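Side-chain contact in chinitase A (Streptomyces coelicolor, PDB 3EBV), which probably hydrolyses internal linkages of chitin, as a family 18 glycosyl hydrolase whose catalytic-domain portion makes up this chain: residues T19-S24 against W275-G280. Numbering follows the deposited sequence.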
ATOM      1  N   THR A  19       3.728  -3.078 -18.761  1.00 12.92           N
ATOM      2  CA  THR A  19       2.853  -4.087 -19.351  1.00 13.37           C
ATOM      3  C   THR A  19       1.401  -3.887 -18.943  1.00 14.05           C
ATOM      4  O   THR A  19       1.096  -3.851 -17.751  1.00 13.78           O
ATOM      5  CB  THR A  19       3.313  -5.511 -18.926  1.00 12.58           C
ATOM      6  OG1 THR A  19       4.618  -5.761 -19.460  1.00 13.77           O
ATOM      7  CG2 THR A  19       2.374  -6.603 -19.441  1.00 13.87           C
ATOM      8  N   VAL A  20       0.511  -3.730 -19.918  1.00 14.40           N
ATOM      9  CA  VAL A  20      -0.895  -3.571 -19.614  1.00 14.31           C
ATOM     10  C   VAL A  20      -1.476  -4.887 -19.154  1.00 14.11           C
ATOM     11  O   VAL A  20      -1.194  -5.955 -19.730  1.00 15.14           O
ATOM     12  CB  VAL A  20      -1.674  -3.027 -20.867  1.00 15.57           C
ATOM     13  CG1 VAL A  20      -3.181  -3.100 -20.649  1.00 17.20           C
ATOM     14  CG2 VAL A  20      -1.262  -1.595 -21.121  1.00 19.08           C
ATOM     15  N   GLN A  21      -2.293  -4.815 -18.095  1.00 13.87           N
ATOM     16  CA  GLN A  21      -2.879  -5.998 -17.498  1.00 13.46           C
ATOM     17  C   GLN A  21      -4.358  -5.816 -17.217  1.00 14.87           C
ATOM     18  O   GLN A  21      -4.773  -4.727 -16.804  1.00 14.83           O
ATOM     19  CB  GLN A  21      -2.218  -6.344 -16.135  1.00 14.13           C
ATOM     20  CG  GLN A  21      -0.733  -6.692 -16.209  1.00 13.61           C
ATOM     21  CD  GLN A  21      -0.182  -7.071 -14.855  1.00 14.07           C
ATOM     22  OE1 GLN A  21      -0.329  -6.306 -13.892  1.00 15.51           O
ATOM     23  NE2 GLN A  21       0.489  -8.227 -14.768  1.00 13.51           N
ATOM     24  N   LYS A  22      -5.124  -6.891 -17.401  1.00 15.09           N
ATOM     25  CA  LYS A  22      -6.446  -6.990 -16.768  1.00 16.19           C
ATOM     26  C   LYS A  22      -6.222  -7.392 -15.314  1.00 14.68           C
ATOM     27  O   LYS A  22      -5.141  -7.887 -14.956  1.00 14.62           O
ATOM     28  CB  LYS A  22      -7.323  -8.031 -17.473  1.00 18.19           C
ATOM     29  CG  LYS A  22      -7.591  -7.644 -18.929  1.00 22.46           C
ATOM     30  CD  LYS A  22      -8.369  -8.723 -19.658  1.00 26.95           C
ATOM     31  CE  LYS A  22      -8.691  -8.268 -21.072  1.00 34.02           C
ATOM     32  NZ  LYS A  22      -9.290  -9.339 -21.936  1.00 37.21           N
ATOM     33  N   ILE A  23      -7.232  -7.211 -14.473  1.00 14.54           N
ATOM     34  CA  ILE A  23      -7.128  -7.739 -13.111  1.00 14.35           C
ATOM     35  C   ILE A  23      -6.830  -9.245 -13.139  1.00 14.59           C
ATOM     36  O   ILE A  23      -6.098  -9.751 -12.302  1.00 14.94           O
ATOM     37  CB  ILE A  23      -8.429  -7.423 -12.299  1.00 14.17           C
ATOM     38  CG1 ILE A  23      -8.497  -5.912 -11.977  1.00 15.13           C
ATOM     39  CG2 ILE A  23      -8.576  -8.338 -11.061  1.00 14.70           C
ATOM     40  CD1 ILE A  23      -7.496  -5.441 -10.845  1.00 15.44           C
ATOM     41  N   SER A  24      -7.416  -9.982 -14.086  1.00 15.46           N
ATOM     42  CA  SER A  24      -7.224 -11.439 -14.170  1.00 15.77           C
ATOM     43  C   SER A  24      -5.780 -11.818 -14.523  1.00 15.76           C
ATOM     44  O   SER A  24      -5.389 -12.975 -14.316  1.00 16.87           O
ATOM     45  CB  SER A  24      -8.147 -12.025 -15.242  1.00 17.24           C
ATOM     46  OG  SER A  24      -7.905 -11.379 -16.488  1.00 19.48           O
ATOM     47  N   TRP A 275       4.720  -3.142 -13.725  1.00 10.72           N
ATOM     48  CA  TRP A 275       6.168  -3.139 -13.856  1.00 10.49           C
ATOM     49  C   TRP A 275       6.748  -4.513 -13.482  1.00  9.92           C
ATOM     50  O   TRP A 275       7.724  -4.960 -14.102  1.00 10.84           O
ATOM     51  CB  TRP A 275       6.798  -2.041 -13.003  1.00 11.21           C
ATOM     52  CG  TRP A 275       6.579  -0.656 -13.508  1.00 11.71           C
ATOM     53  CD1 TRP A 275       5.982   0.368 -12.843  1.00 10.71           C
ATOM     54  CD2 TRP A 275       6.964  -0.135 -14.786  1.00 11.12           C
ATOM     55  NE1 TRP A 275       5.983   1.518 -13.607  1.00 11.98           N
ATOM     56  CE2 TRP A 275       6.567   1.229 -14.818  1.00 11.46           C
ATOM     57  CE3 TRP A 275       7.641  -0.679 -15.899  1.00 12.71           C
ATOM     58  CZ2 TRP A 275       6.789   2.072 -15.944  1.00 12.27           C
ATOM     59  CZ3 TRP A 275       7.840   0.155 -17.036  1.00 11.72           C
ATOM     60  CH2 TRP A 275       7.431   1.518 -17.030  1.00 12.19           C
ATOM     61  N   ASP A 276       6.129  -5.212 -12.524  1.00 10.59           N
ATOM     62  CA  ASP A 276       6.590  -6.582 -12.187  1.00 10.98           C
ATOM     63  C   ASP A 276       6.520  -7.480 -13.454  1.00 10.37           C
ATOM     64  O   ASP A 276       7.472  -8.203 -13.766  1.00 11.86           O
ATOM     65  CB  ASP A 276       5.695  -7.092 -11.029  1.00 10.86           C
ATOM     66  CG  ASP A 276       6.043  -8.493 -10.476  1.00 10.67           C
ATOM     67  OD1 ASP A 276       7.241  -8.859 -10.384  1.00 11.54           O
ATOM     68  OD2 ASP A 276       5.031  -9.161 -10.106  1.00 12.43           O
ATOM     69  N   ALA A 277       5.418  -7.355 -14.188  1.00  9.96           N
ATOM     70  CA  ALA A 277       5.187  -8.169 -15.418  1.00 10.69           C
ATOM     71  C   ALA A 277       6.210  -7.810 -16.494  1.00 11.19           C
ATOM     72  O   ALA A 277       6.747  -8.722 -17.165  1.00 12.04           O
ATOM     73  CB  ALA A 277       3.789  -7.945 -15.932  1.00 11.65           C
ATOM     74  N   THR A 278       6.481  -6.507 -16.673  1.00 10.19           N
ATOM     75  CA  THR A 278       7.532  -6.099 -17.612  1.00 10.69           C
ATOM     76  C   THR A 278       8.852  -6.775 -17.277  1.00 11.29           C
ATOM     77  O   THR A 278       9.648  -7.162 -18.172  1.00 11.92           O
ATOM     78  CB  THR A 278       7.641  -4.566 -17.650  1.00 10.60           C
ATOM     79  OG1 THR A 278       6.463  -4.072 -18.319  1.00 12.15           O
ATOM     80  CG2 THR A 278       8.935  -4.112 -18.375  1.00 11.40           C
ATOM     81  N   ALA A 279       9.091  -6.957 -15.962  1.00 11.32           N
ATOM     82  CA  ALA A 279      10.341  -7.575 -15.474  1.00 11.99           C
ATOM     83  C   ALA A 279      10.172  -9.079 -15.208  1.00 12.34           C
ATOM     84  O   ALA A 279      10.884  -9.638 -14.362  1.00 14.40           O
ATOM     85  CB  ALA A 279      10.841  -6.837 -14.184  1.00 12.23           C
ATOM     86  N   GLY A 280       9.262  -9.748 -15.914  1.00 11.73           N
ATOM     87  CA  GLY A 280       9.181 -11.227 -15.881  1.00 12.05           C
ATOM     88  C   GLY A 280       8.641 -11.809 -14.590  1.00 11.91           C
ATOM     89  O   GLY A 280       8.831 -13.005 -14.320  1.00 12.59           O
TER
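T19 and T278 bring the two backbones closest, with CA atoms 5.4 Å apart, where the loop between strands 6-12 and 32-40 passes the last turn of helix 273-278. Their side chains run past one another in opposite directions, and the two hydroxyls meet: T19 OG1 lies 2.7 Å from T278 OG1, a hydrogen bond in which either oxygen could be the donor. In both threonines OG1 stands anti to the carbonyl carbon (chi1 -64° in T19, -71° in T278), which sets each hydroxyl beside its own backbone N. T278 OG1 also lies 2.9 Å from T19 N, and it makes a weak hydrogen bond to N274 O one turn back in its helix.

Next to this polar pair, van der Waals contacts gather on the methyl of A277, whose CB points at the loop. T19 supplies the apolar partners, CB at 3.9 Å and CG2 at 4.0 Å from A277 CB. From farther along the loop comes a polar one, the amide of Q21, extended beyond CG, with NE2 3.5 Å from A277 CB; the amide oxygen OE1 is held by T273 OG1 at the start of the helix. T19 O accepts a bond from N274 ND2, a further link from loop to helix.

The helix ends directly after T278 in a Schellman motif: G280, at positive phi (72°), is its C-prime residue, N281 N bonds to D276 O, and G280 N lies 3.0 Å from A277 O. Strands 6-12 and 267-271 pair in parallel in this TIM-barrel domain, and the contact joins the loop after the first to the short helix after the second. With just 183 Å² buried and no charged pair across it, the chemistry implies a small join: the hydroxyl pair is the hydrogen bond established between the segments, and the loop's bonds to the T273 and N274 side chains add to the hold on the start of the helix.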